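Long-range contacts in terminal uridylyltransferase 1 (PDB 5HZD), which adds uridines from UTP to the 3' ends of guide RNAs, ribosomal RNAs and some mRNAs during mitochondrial RNA editing in Trypanosoma brucei: residues V157-V162 with E279-D284; V195-R200 with S241-S246; I202-A207 with S264-V269; D221-T226 with V251-C256. All blocks are in the same frame, centred on the assembly; numbering follows the deposited sequence.

Contact 1. Residues V157-V162 with E279-D284; sequences VGFSFV and ELYNID
Phe159 and Tyr281 form an offset stack in the nucleotidyltransferase palm, where the turn ending helix 143-156 meets the loop that enters strand 285-288, which carries Asp286, probably important for catalysis. The ring centroids are 4.1 Å apart and the planes only 10° from parallel. Tyr281 CD1 lies over the centre of the Phe159 ring; in return Phe159 CE1 sits over the tyrosine face toward its rim, 3.4 Å from Tyr281 CE1. Leu280 comes obliquely to the phenylalanine, its CD2 3.8 Å from Phe159 CZ, while His177 adds an edge-to-face contact. At its far end Tyr281 OH donates a short bond of 2.5 Å to Val157 O, approaching from above the carbonyl plane, 47° out of it. Val157 CG1 stands 3.6 Å from Tyr281 OH. Gly158, with positive phi (119°), forms the Schellman motif that ends the helix; its carbonyl carbon lies at the edge of the tyrosine ring, and its O accepts from Arg277. Tyr281 is thus held twice: the stack sets the plane of the ring, the hydrogen bond its tip. The buried hydroxyl is satisfied by a carbonyl at a helix C-terminus, where the helix dipole probably makes the oxygen a stronger acceptor.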
loop_
_atom_site.group_PDB
_atom_site.type_symbol
_atom_site.label_atom_id
_atom_site.label_comp_id
_atom_site.label_asym_id
_atom_site.label_seq_id
_atom_site.Cartn_x
_atom_site.Cartn_y
_atom_site.Cartn_z
ATOM N N VAL A 157 -26.424 -1.776 4.352
ATOM C CA VAL A 157 -26.505 -0.724 3.312
ATOM C C VAL A 157 -26.341 -1.350 1.923
ATOM O O VAL A 157 -26.333 -0.643 0.911
ATOM C CB VAL A 157 -25.486 0.432 3.606
ATOM C CG1 VAL A 157 -24.091 0.094 3.162
ATOM C CG2 VAL A 157 -25.923 1.742 2.996
ATOM N N GLY A 158 -26.231 -2.677 1.874
ATOM C CA GLY A 158 -26.253 -3.417 0.622
ATOM C C GLY A 158 -25.034 -4.238 0.229
ATOM O O GLY A 158 -25.010 -4.844 -0.844
ATOM N N PHE A 159 -24.009 -4.279 1.076
ATOM C CA PHE A 159 -22.862 -5.135 0.760
ATOM C C PHE A 159 -23.225 -6.593 0.997
ATOM O O PHE A 159 -23.834 -6.920 2.012
ATOM C CB PHE A 159 -21.625 -4.736 1.571
ATOM C CG PHE A 159 -20.986 -3.450 1.091
ATOM C CD1 PHE A 159 -21.539 -2.216 1.423
ATOM C CD2 PHE A 159 -19.852 -3.476 0.275
ATOM C CE1 PHE A 159 -20.956 -1.033 0.974
ATOM C CE2 PHE A 159 -19.277 -2.297 -0.191
ATOM C CZ PHE A 159 -19.832 -1.066 0.154
ATOM N N SER A 160 -22.867 -7.459 0.051
ATOM C CA SER A 160 -23.114 -8.893 0.177
ATOM C C SER A 160 -22.037 -9.669 0.946
ATOM O O SER A 160 -20.856 -9.323 0.890
ATOM C CB SER A 160 -23.233 -9.486 -1.222
ATOM O OG SER A 160 -23.364 -10.879 -1.125
ATOM N N PHE A 161 -22.410 -10.760 1.611
ATOM C CA PHE A 161 -21.411 -11.626 2.222
ATOM C C PHE A 161 -20.423 -12.206 1.199
ATOM O O PHE A 161 -19.319 -12.591 1.556
ATOM C CB PHE A 161 -22.076 -12.767 3.018
ATOM C CG PHE A 161 -22.568 -13.895 2.156
ATOM C CD1 PHE A 161 -23.681 -13.731 1.352
ATOM C CD2 PHE A 161 -21.902 -15.104 2.129
ATOM C CE1 PHE A 161 -24.134 -14.756 0.548
ATOM C CE2 PHE A 161 -22.350 -16.134 1.330
ATOM C CZ PHE A 161 -23.467 -15.959 0.534
ATOM N N VAL A 162 -20.818 -12.276 -0.072
ATOM C CA VAL A 162 -19.923 -12.707 -1.157
ATOM C C VAL A 162 -18.691 -11.786 -1.232
ATOM O O VAL A 162 -17.577 -12.210 -1.533
ATOM C CB VAL A 162 -20.701 -12.685 -2.501
ATOM C CG1 VAL A 162 -19.798 -12.794 -3.718
ATOM C CG2 VAL A 162 -21.764 -13.805 -2.513
ATOM N N GLU A 279 -19.182 4.273 -5.682
ATOM C CA GLU A 279 -17.752 3.888 -5.746
ATOM C C GLU A 279 -17.301 2.841 -4.719
ATOM O O GLU A 279 -16.547 1.907 -5.048
ATOM C CB GLU A 279 -16.872 5.148 -5.668
ATOM C CG GLU A 279 -16.893 6.041 -6.933
ATOM C CD GLU A 279 -18.069 7.019 -7.013
ATOM O OE1 GLU A 279 -18.978 7.026 -6.135
ATOM O OE2 GLU A 279 -18.119 7.814 -7.976
ATOM N N LEU A 280 -17.754 2.976 -3.473
ATOM C CA LEU A 280 -17.280 2.108 -2.402
ATOM C C LEU A 280 -17.591 0.633 -2.690
ATOM O O LEU A 280 -16.853 -0.275 -2.266
ATOM C CB LEU A 280 -17.901 2.556 -1.073
ATOM C CG LEU A 280 -17.399 1.812 0.156
ATOM C CD1 LEU A 280 -15.920 2.123 0.427
ATOM C CD2 LEU A 280 -18.236 2.104 1.395
ATOM N N TYR A 281 -18.659 0.388 -3.436
ATOM C CA TYR A 281 -19.061 -0.994 -3.742
ATOM C C TYR A 281 -18.181 -1.623 -4.806
ATOM O O TYR A 281 -18.188 -2.840 -4.994
ATOM C CB TYR A 281 -20.514 -1.039 -4.249
ATOM C CG TYR A 281 -21.549 -0.679 -3.235
ATOM C CD1 TYR A 281 -22.190 -1.667 -2.480
ATOM C CD2 TYR A 281 -21.904 0.644 -3.014
ATOM C CE1 TYR A 281 -23.161 -1.329 -1.552
ATOM C CE2 TYR A 281 -22.871 0.987 -2.063
ATOM C CZ TYR A 281 -23.488 0.005 -1.339
ATOM O OH TYR A 281 -24.452 0.401 -0.428
ATOM N N ASN A 282 -17.420 -0.808 -5.517
ATOM C CA ASN A 282 -16.765 -1.237 -6.733
ATOM C C ASN A 282 -15.255 -1.381 -6.598
ATOM O O ASN A 282 -14.577 -1.743 -7.561
ATOM C CB ASN A 282 -17.049 -0.218 -7.836
ATOM C CG ASN A 282 -18.527 -0.055 -8.103
ATOM O OD1 ASN A 282 -19.306 -0.992 -7.930
ATOM N ND2 ASN A 282 -18.926 1.137 -8.545
ATOM N N ILE A 283 -14.721 -1.082 -5.422
ATOM C CA ILE A 283 -13.294 -1.096 -5.225
ATOM C C ILE A 283 -12.857 -2.111 -4.171
ATOM O O ILE A 283 -13.539 -2.317 -3.168
ATOM C CB ILE A 283 -12.781 0.312 -4.850
ATOM C CG1 ILE A 283 -13.362 0.783 -3.537
ATOM C CG2 ILE A 283 -13.061 1.319 -5.972
ATOM C CD1 ILE A 283 -12.662 2.037 -3.045
ATOM N N ASP A 284 -11.709 -2.737 -4.392
ATOM C CA ASP A 284 -11.105 -3.586 -3.377
ATOM C C ASP A 284 -10.525 -2.703 -2.300
ATOM O O ASP A 284 -9.818 -1.730 -2.610
ATOM C CB ASP A 284 -9.938 -4.408 -3.964
ATOM C CG ASP A 284 -10.372 -5.482 -4.947
ATOM O OD1 ASP A 284 -11.444 -6.084 -4.806
ATOM O OD2 ASP A 284 -9.583 -5.758 -5.877
#

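Contact 2. Residues V195-R200 with S241-S246; sequences VARSIR and SATLES
Ser198, Ile199 and Arg200 pair with Thr243, Ala242 and Ser241 in the central antiparallel ladder of a ferredoxin-like domain, whose four-stranded sheet runs in the order 2-3-1-4. Ile199 and Ala242 are the hydrogen-bonded pair, with Ile199 N to Ala242 O at 2.9 Å and a return bond from Ala242 N to Ile199 O. Just before strand 198-203 begins, Arg197 O accepts from Leu244 N. On one face Thr243 OG1 donates to Ser198 OG (2.9 Å), and that serine hydroxyl also bonds Val194 O, so the two hydroxyls link strand 239-244 to the turn before strand 198-203. Farther along this face Arg200 CD rests 3.2 Å from Ser241 OG, while the arginine's NH2 bonds Ala272 O. Ile199 belongs to the other face: its CG1 is 4.1 Å from Leu244 CD2, the two side chains crossing at about a right angle. Arg197 clasps the end of the ladder. Its CG sits between the backbone N and the carbonyl carbon (chi1 52°); an extended chain runs as far as NE, a turn at chi4 (85°) places CZ, and NH1 reaches Leu244 O at 2.9 Å, with that oxygen in the guanidinium plane. NH1 is also bonded to Gln229 OE1, and Arg197 CB packs 3.4 Å from Ser246 O. Ser246 is the N-cap of helix 247-254, its OG accepting from Ala249 N. That helix lies against Ile199 and Leu244 through Ala249, Ala250 and Ala253, while strands 228-233 and 267-271 flank the central pair as the outer strands of the sheet.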
loop_
_atom_site.group_PDB
_atom_site.type_symbol
_atom_site.label_atom_id
_atom_site.label_comp_id
_atom_site.label_asym_id
_atom_site.label_seq_id
_atom_site.Cartn_x
_atom_site.Cartn_y
_atom_site.Cartn_z
ATOM N N VAL A 195 -28.766 5.820 -11.984
ATOM C CA VAL A 195 -29.032 4.558 -11.287
ATOM C C VAL A 195 -28.061 4.336 -10.120
ATOM O O VAL A 195 -28.445 3.868 -9.044
ATOM C CB VAL A 195 -28.920 3.381 -12.282
ATOM C CG1 VAL A 195 -29.116 2.077 -11.588
ATOM C CG2 VAL A 195 -29.947 3.541 -13.396
ATOM N N ALA A 196 -26.800 4.678 -10.339
ATOM C CA ALA A 196 -25.787 4.513 -9.302
ATOM C C ALA A 196 -26.002 5.436 -8.098
ATOM O O ALA A 196 -25.543 5.138 -6.990
ATOM C CB ALA A 196 -24.407 4.724 -9.889
ATOM N N ARG A 197 -26.690 6.558 -8.299
ATOM C CA ARG A 197 -26.983 7.442 -7.176
ATOM C C ARG A 197 -28.433 7.335 -6.739
ATOM O O ARG A 197 -28.958 8.241 -6.093
ATOM C CB ARG A 197 -26.586 8.897 -7.457
ATOM C CG ARG A 197 -27.123 9.477 -8.749
ATOM C CD ARG A 197 -26.369 10.763 -9.099
ATOM N NE ARG A 197 -26.725 11.236 -10.433
ATOM C CZ ARG A 197 -27.782 11.998 -10.696
ATOM N NH1 ARG A 197 -28.589 12.381 -9.715
ATOM N NH2 ARG A 197 -28.034 12.384 -11.939
ATOM N N SER A 198 -29.050 6.203 -7.050
ATOM C CA SER A 198 -30.408 5.915 -6.579
ATOM C C SER A 198 -30.442 4.741 -5.612
ATOM O O SER A 198 -29.642 3.804 -5.719
ATOM C CB SER A 198 -31.326 5.599 -7.747
ATOM O OG SER A 198 -31.335 6.694 -8.668
ATOM N N ILE A 199 -31.385 4.792 -4.681
ATOM C CA ILE A 199 -31.544 3.730 -3.686
ATOM C C ILE A 199 -33.015 3.359 -3.561
ATOM O O ILE A 199 -33.898 4.072 -4.041
ATOM C CB ILE A 199 -31.025 4.167 -2.297
ATOM C CG1 ILE A 199 -31.794 5.402 -1.823
ATOM C CG2 ILE A 199 -29.512 4.442 -2.340
ATOM C CD1 ILE A 199 -31.326 5.941 -0.484
ATOM N N ARG A 200 -33.287 2.247 -2.893
ATOM C CA ARG A 200 -34.633 1.771 -2.724
ATOM C C ARG A 200 -34.836 1.366 -1.279
ATOM O O ARG A 200 -34.043 0.599 -0.740
ATOM C CB ARG A 200 -34.811 0.521 -3.561
ATOM C CG ARG A 200 -36.202 0.316 -4.034
ATOM C CD ARG A 200 -36.262 0.431 -5.553
ATOM N NE ARG A 200 -35.228 -0.368 -6.200
ATOM C CZ ARG A 200 -35.217 -1.696 -6.237
ATOM N NH1 ARG A 200 -36.183 -2.395 -5.654
ATOM N NH2 ARG A 200 -34.229 -2.329 -6.856
ATOM N N SER A 241 -38.383 4.795 -3.681
ATOM C CA SER A 241 -37.101 4.964 -4.350
ATOM C C SER A 241 -36.689 6.426 -4.265
ATOM O O SER A 241 -37.541 7.307 -4.167
ATOM C CB SER A 241 -37.205 4.566 -5.818
ATOM O OG SER A 241 -37.703 3.251 -5.959
ATOM N N ALA A 242 -35.390 6.680 -4.303
ATOM C CA ALA A 242 -34.900 8.047 -4.225
ATOM C C ALA A 242 -33.659 8.173 -5.079
ATOM O O ALA A 242 -32.757 7.314 -5.030
ATOM C CB ALA A 242 -34.575 8.419 -2.786
ATOM N N THR A 243 -33.612 9.247 -5.857
ATOM C CA THR A 243 -32.410 9.616 -6.586
ATOM C C THR A 243 -31.777 10.808 -5.894
ATOM O O THR A 243 -32.427 11.828 -5.661
ATOM C CB THR A 243 -32.733 9.977 -8.036
ATOM O OG1 THR A 243 -33.254 8.818 -8.689
ATOM C CG2 THR A 243 -31.468 10.429 -8.767
ATOM N N LEU A 244 -30.506 10.677 -5.566
ATOM C CA LEU A 244 -29.804 11.695 -4.811
ATOM C C LEU A 244 -28.882 12.425 -5.772
ATOM O O LEU A 244 -28.674 11.962 -6.886
ATOM C CB LEU A 244 -28.996 11.052 -3.675
ATOM C CG LEU A 244 -29.824 10.399 -2.553
ATOM C CD1 LEU A 244 -30.976 11.306 -2.112
ATOM C CD2 LEU A 244 -30.350 9.028 -2.939
ATOM N N GLU A 245 -28.317 13.544 -5.331
ATOM C CA GLU A 245 -27.533 14.405 -6.234
ATOM C C GLU A 245 -26.184 13.796 -6.613
ATOM O O GLU A 245 -25.569 14.191 -7.620
ATOM C CB GLU A 245 -27.329 15.785 -5.604
ATOM C CG GLU A 245 -26.423 15.791 -4.389
ATOM C CD GLU A 245 -26.348 17.153 -3.718
ATOM O OE1 GLU A 245 -25.935 17.216 -2.537
ATOM O OE2 GLU A 245 -26.703 18.160 -4.373
ATOM N N SER A 246 -25.724 12.834 -5.818
ATOM C CA SER A 246 -24.417 12.223 -6.042
ATOM C C SER A 246 -24.416 10.826 -5.444
ATOM O O SER A 246 -25.310 10.472 -4.685
ATOM C CB SER A 246 -23.322 13.054 -5.385
ATOM O OG SER A 246 -23.374 12.936 -3.976
#

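Contact 3. Residues I202-A207 with S264-V269; sequences ILNGPA and SLRTKV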
loop_
_atom_site.group_PDB
_atom_site.type_symbol
_atom_site.label_atom_id
_atom_site.label_comp_id
_atom_site.label_asym_id
_atom_site.label_seq_id
_atom_site.Cartn_x
_atom_site.Cartn_y
_atom_site.Cartn_z
ATOM N N ILE A 202 -37.254 -0.896 0.943
ATOM C CA ILE A 202 -38.360 -1.848 0.973
ATOM C C ILE A 202 -38.928 -1.870 2.384
ATOM O O ILE A 202 -38.174 -2.073 3.342
ATOM C CB ILE A 202 -37.886 -3.277 0.625
ATOM C CG1 ILE A 202 -37.224 -3.279 -0.755
ATOM C CG2 ILE A 202 -39.023 -4.267 0.710
ATOM C CD1 ILE A 202 -38.055 -2.671 -1.796
ATOM N N LEU A 203 -40.228 -1.653 2.502
ATOM C CA LEU A 203 -40.880 -1.628 3.808
ATOM C C LEU A 203 -41.556 -2.950 4.087
ATOM O O LEU A 203 -41.994 -3.641 3.158
ATOM C CB LEU A 203 -41.936 -0.508 3.856
ATOM C CG LEU A 203 -41.411 0.931 3.951
ATOM C CD1 LEU A 203 -40.693 1.394 2.667
ATOM C CD2 LEU A 203 -42.573 1.853 4.293
ATOM N N ASN A 204 -41.701 -3.294 5.367
ATOM C CA ASN A 204 -42.357 -4.550 5.723
ATOM C C ASN A 204 -43.889 -4.525 5.749
ATOM O O ASN A 204 -44.542 -5.502 6.129
ATOM C CB ASN A 204 -41.772 -5.101 7.040
ATOM C CG ASN A 204 -42.155 -4.256 8.222
ATOM O OD1 ASN A 204 -42.638 -3.134 8.052
ATOM N ND2 ASN A 204 -41.950 -4.774 9.424
ATOM N N GLY A 205 -44.481 -3.401 5.344
ATOM C CA GLY A 205 -45.915 -3.277 5.228
ATOM C C GLY A 205 -46.165 -1.962 4.525
ATOM O O GLY A 205 -45.221 -1.261 4.199
ATOM N N PRO A 206 -47.428 -1.636 4.286
ATOM C CA PRO A 206 -47.768 -0.388 3.593
ATOM C C PRO A 206 -47.613 0.814 4.528
ATOM O O PRO A 206 -47.983 0.728 5.707
ATOM C CB PRO A 206 -49.235 -0.600 3.211
ATOM C CG PRO A 206 -49.752 -1.586 4.198
ATOM C CD PRO A 206 -48.598 -2.489 4.522
ATOM N N ALA A 207 -47.071 1.908 3.995
ATOM C CA ALA A 207 -46.886 3.141 4.748
ATOM C C ALA A 207 -48.125 4.015 4.625
ATOM O O ALA A 207 -48.673 4.163 3.534
ATOM C CB ALA A 207 -45.672 3.900 4.194
ATOM N N SER A 264 -44.280 -0.967 14.335
ATOM C CA SER A 264 -43.568 -2.093 13.728
ATOM C C SER A 264 -43.321 -1.984 12.239
ATOM O O SER A 264 -42.882 -2.947 11.617
ATOM C CB SER A 264 -44.245 -3.418 14.033
ATOM O OG SER A 264 -44.289 -3.658 15.434
ATOM N N LEU A 265 -43.591 -0.819 11.664
ATOM C CA LEU A 265 -43.203 -0.605 10.274
ATOM C C LEU A 265 -41.709 -0.358 10.182
ATOM O O LEU A 265 -41.165 0.527 10.850
ATOM C CB LEU A 265 -43.990 0.566 9.693
ATOM C CG LEU A 265 -43.814 0.845 8.195
ATOM C CD1 LEU A 265 -44.406 -0.322 7.387
ATOM C CD2 LEU A 265 -44.578 2.110 7.883
ATOM N N ARG A 266 -41.031 -1.125 9.335
ATOM C CA ARG A 266 -39.576 -1.089 9.267
ATOM C C ARG A 266 -39.153 -1.025 7.811
ATOM O O ARG A 266 -39.937 -1.404 6.927
ATOM C CB ARG A 266 -38.973 -2.364 9.870
ATOM C CG ARG A 266 -39.361 -2.587 11.314
ATOM C CD ARG A 266 -38.548 -1.701 12.253
ATOM N NE ARG A 266 -38.975 -1.950 13.631
ATOM C CZ ARG A 266 -39.893 -1.233 14.270
ATOM N NH1 ARG A 266 -40.473 -0.191 13.674
ATOM N NH2 ARG A 266 -40.227 -1.553 15.512
ATOM N N THR A 267 -37.934 -0.568 7.586
ATOM C CA THR A 267 -37.356 -0.476 6.242
ATOM C C THR A 267 -36.053 -1.230 6.113
ATOM O O THR A 267 -35.322 -1.425 7.092
ATOM C CB THR A 267 -37.058 0.986 5.822
ATOM O OG1 THR A 267 -36.086 1.567 6.709
ATOM C CG2 THR A 267 -38.303 1.831 5.838
ATOM N N LYS A 268 -35.754 -1.664 4.891
ATOM C CA LYS A 268 -34.406 -2.097 4.535
ATOM C C LYS A 268 -34.044 -1.299 3.296
ATOM O O LYS A 268 -34.945 -0.899 2.544
ATOM C CB LYS A 268 -34.405 -3.576 4.188
ATOM C CG LYS A 268 -34.775 -4.496 5.348
ATOM C CD LYS A 268 -34.734 -5.962 4.900
ATOM C CE LYS A 268 -34.242 -6.868 6.024
ATOM N NZ LYS A 268 -35.066 -6.698 7.244
ATOM N N VAL A 269 -32.756 -1.048 3.092
ATOM C CA VAL A 269 -32.343 -0.168 1.989
ATOM C C VAL A 269 -31.126 -0.733 1.279
ATOM O O VAL A 269 -30.240 -1.341 1.900
ATOM C CB VAL A 269 -32.062 1.263 2.503
ATOM C CG1 VAL A 269 -30.866 1.249 3.449
ATOM C CG2 VAL A 269 -31.784 2.241 1.338
#
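Ile202 and Lys268 form the hydrogen-bonded pair where strands 198-203 and 267-271 meet, with Ile202 N to Lys268 O at 2.8 Å and Lys268 N to Ile202 O at 2.9 Å. A third backbone bond, Asn204 N to Arg266 O, prolongs the ladder by one residue. Beyond it the Asn204 side chain takes over. Its CG lies between the backbone N and the carbonyl carbon (chi1 69°), and the amide grips segment 264-269 with both ends: OD1 accepts from Arg266 N at 2.9 Å, the donor standing above the carbonyl plane, and ND2 donates to Ser264 O at 3.0 Å, with the acceptor in the amide plane and the bond nearly straight (168°). The first and fourth strands of the ferredoxin-like βαββαβ fold pair here, which leaves 267-271 as an outer strand of the sheet. Apolar contacts gather on the face of Leu203 and Thr267, which lie side by side, Leu203 CG 3.7 Å from Thr267 CG2. Leu265 crosses Leu203 obliquely, their CD2 atoms 4.1 Å apart, and the same Leu265 methyl reaches Ala207 CA and CB. Its other methyl, CD1, sits 3.4 Å from Gly205 O, a carbonyl buried here with no polar partner.

Contact 4. Residues D221-T226 with V251-C256; sequences DAVGPT and VRAAMC
Ala222 and Ala253 bring the C-terminal ends of helices 209-223 and 247-254 together, with Ala222 CA 5.7 Å from Ala253 CA. The first helix stops at Val223, and Gly224 leaves helical geometry with positive phi (89°). The second ends at Ala254, after which Cys256 N still bonds back to Ala253 O. No direct hydrogen bond crosses between the segments. Ala222 points its methyl at the other helix: CB is 3.8 Å from Arg252 O and 4.0 Å from Cys256 CB. Val223 CG1, anti to its own carbonyl carbon (chi1 -60°), packs 3.9 Å from Ala253 CB. Arg252 travels the other way. Its CD lies 3.2 Å from Ala222 O, and the bend at chi3 (-70°) turns the chain beyond it. A water at the edge of the guanidinium, in its plane, accepts from Arg252 NH1 at 2.8 Å and donates to Val223 O at 3.1 Å, so the polar link between the helix ends is solvent-mediated. The cationic side chain beside these last-turn carbonyls probably suits the negative end of helix 209-223. Small residues at Ala222 and Ala253 let the backbones come close, and Ala253 also meets Val219 one turn earlier. The arrangement is that of a ferredoxin-like βαββαβ domain, whose two helices pack against each other on one face of the four-stranded sheet.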
loop_
_atom_site.group_PDB
_atom_site.type_symbol
_atom_site.label_atom_id
_atom_site.label_comp_id
_atom_site.label_asym_id
_atom_site.label_seq_id
_atom_site.Cartn_x
_atom_site.Cartn_y
_atom_site.Cartn_z
ATOM N N ASP A 221 -33.242 15.015 5.547
ATOM C CA ASP A 221 -32.476 15.525 6.672
ATOM C C ASP A 221 -31.056 14.982 6.635
ATOM O O ASP A 221 -30.130 15.643 7.114
ATOM C CB ASP A 221 -33.136 15.180 8.003
ATOM C CG ASP A 221 -34.351 16.059 8.307
ATOM O OD1 ASP A 221 -34.780 16.843 7.427
ATOM O OD2 ASP A 221 -34.887 15.954 9.434
ATOM N N ALA A 222 -30.881 13.787 6.066
ATOM C CA ALA A 222 -29.554 13.169 6.005
ATOM C C ALA A 222 -28.669 13.831 4.980
ATOM O O ALA A 222 -27.451 13.874 5.163
ATOM C CB ALA A 222 -29.660 11.662 5.719
ATOM N N VAL A 223 -29.246 14.328 3.889
ATOM C CA VAL A 223 -28.415 14.776 2.778
ATOM C C VAL A 223 -28.370 16.292 2.651
ATOM O O VAL A 223 -27.506 16.839 1.965
ATOM C CB VAL A 223 -28.860 14.138 1.450
ATOM C CG1 VAL A 223 -28.754 12.599 1.560
ATOM C CG2 VAL A 223 -30.300 14.532 1.114
ATOM N N GLY A 224 -29.301 16.973 3.310
ATOM C CA GLY A 224 -29.377 18.418 3.175
ATOM C C GLY A 224 -30.264 18.839 2.020
ATOM O O GLY A 224 -30.750 17.991 1.276
ATOM N N PRO A 225 -30.467 20.163 1.861
ATOM C CA PRO A 225 -31.469 20.758 0.965
ATOM C C PRO A 225 -31.240 20.524 -0.528
ATOM O O PRO A 225 -32.192 20.616 -1.300
ATOM C CB PRO A 225 -31.383 22.257 1.289
ATOM C CG PRO A 225 -29.993 22.447 1.813
ATOM C CD PRO A 225 -29.682 21.189 2.572
ATOM N N THR A 226 -30.016 20.231 -0.943
ATOM C CA THR A 226 -29.771 20.000 -2.366
ATOM C C THR A 226 -29.601 18.519 -2.696
ATOM O O THR A 226 -29.517 18.140 -3.869
ATOM C CB THR A 226 -28.528 20.773 -2.876
ATOM O OG1 THR A 226 -27.379 20.424 -2.091
ATOM C CG2 THR A 226 -28.766 22.277 -2.802
ATOM N N VAL A 251 -25.271 7.135 -0.539
ATOM C CA VAL A 251 -24.884 6.346 0.630
ATOM C C VAL A 251 -25.294 7.035 1.945
ATOM O O VAL A 251 -25.757 6.388 2.876
ATOM C CB VAL A 251 -23.381 6.032 0.589
ATOM C CG1 VAL A 251 -22.967 5.264 1.851
ATOM C CG2 VAL A 251 -23.061 5.230 -0.680
ATOM N N ARG A 252 -25.125 8.354 2.011
ATOM C CA ARG A 252 -25.531 9.126 3.177
ATOM C C ARG A 252 -27.034 8.933 3.421
ATOM O O ARG A 252 -27.448 8.726 4.577
ATOM C CB ARG A 252 -25.102 10.601 2.997
ATOM C CG ARG A 252 -25.199 11.477 4.262
ATOM C CD ARG A 252 -24.569 12.880 4.038
ATOM N NE ARG A 252 -23.110 12.811 3.915
ATOM C CZ ARG A 252 -22.408 13.221 2.861
ATOM N NH1 ARG A 252 -23.014 13.766 1.810
ATOM N NH2 ARG A 252 -21.081 13.101 2.866
ATOM N N ALA A 253 -27.841 8.935 2.358
ATOM C CA ALA A 253 -29.284 8.671 2.486
ATOM C C ALA A 253 -29.587 7.245 2.958
ATOM O O ALA A 253 -30.470 7.035 3.787
ATOM C CB ALA A 253 -30.021 8.966 1.169
ATOM N N ALA A 254 -28.877 6.255 2.429
ATOM C CA ALA A 254 -29.087 4.852 2.845
ATOM C C ALA A 254 -28.689 4.610 4.297
ATOM O O ALA A 254 -29.154 3.649 4.931
ATOM C CB ALA A 254 -28.310 3.926 1.927
ATOM N N MET A 255 -27.880 5.508 4.847
ATOM C CA MET A 255 -27.492 5.431 6.263
ATOM C C MET A 255 -28.448 6.148 7.204
ATOM O O MET A 255 -28.217 6.165 8.409
ATOM C CB MET A 255 -26.059 5.941 6.470
ATOM C CG MET A 255 -24.978 5.025 5.887
ATOM S SD MET A 255 -25.082 3.330 6.505
ATOM C CE MET A 255 -24.899 3.662 8.260
ATOM N N CYS A 256 -29.521 6.743 6.681
ATOM C CA CYS A 256 -30.451 7.448 7.565
ATOM C C CYS A 256 -31.145 6.444 8.480
ATOM O O CYS A 256 -31.149 5.237 8.226
ATOM C CB CYS A 256 -31.469 8.302 6.789
ATOM S SG CYS A 256 -32.845 7.372 6.087
HETATM O O HOH W 1 -25.441 14.734 0.951
#

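Contacts 2, 3 and 4 lie within one ferredoxin-like domain inserted between palm strands 174-177 and 285-288; contact 1, in the palm, spans this insertion. Contacts 2 and 3, centres about 18 Å apart, share strand 198-203, pairing it with 239-244 and 267-271. Contact 4 joins the domain's two helices, its centre about 11 Å from that of contact 2. Along the chain contact 2's segments alternate with those of contacts 3 and 4, and contact 4 falls between the segments of contact 3, tying the insertion into one unit. Palm and insertion meet where Val157 CG2 touches Ala254 CB (3.4 Å), so contact 4, its centre about 19 Å from that of contact 1, borders the turn leading into the aromatic stack.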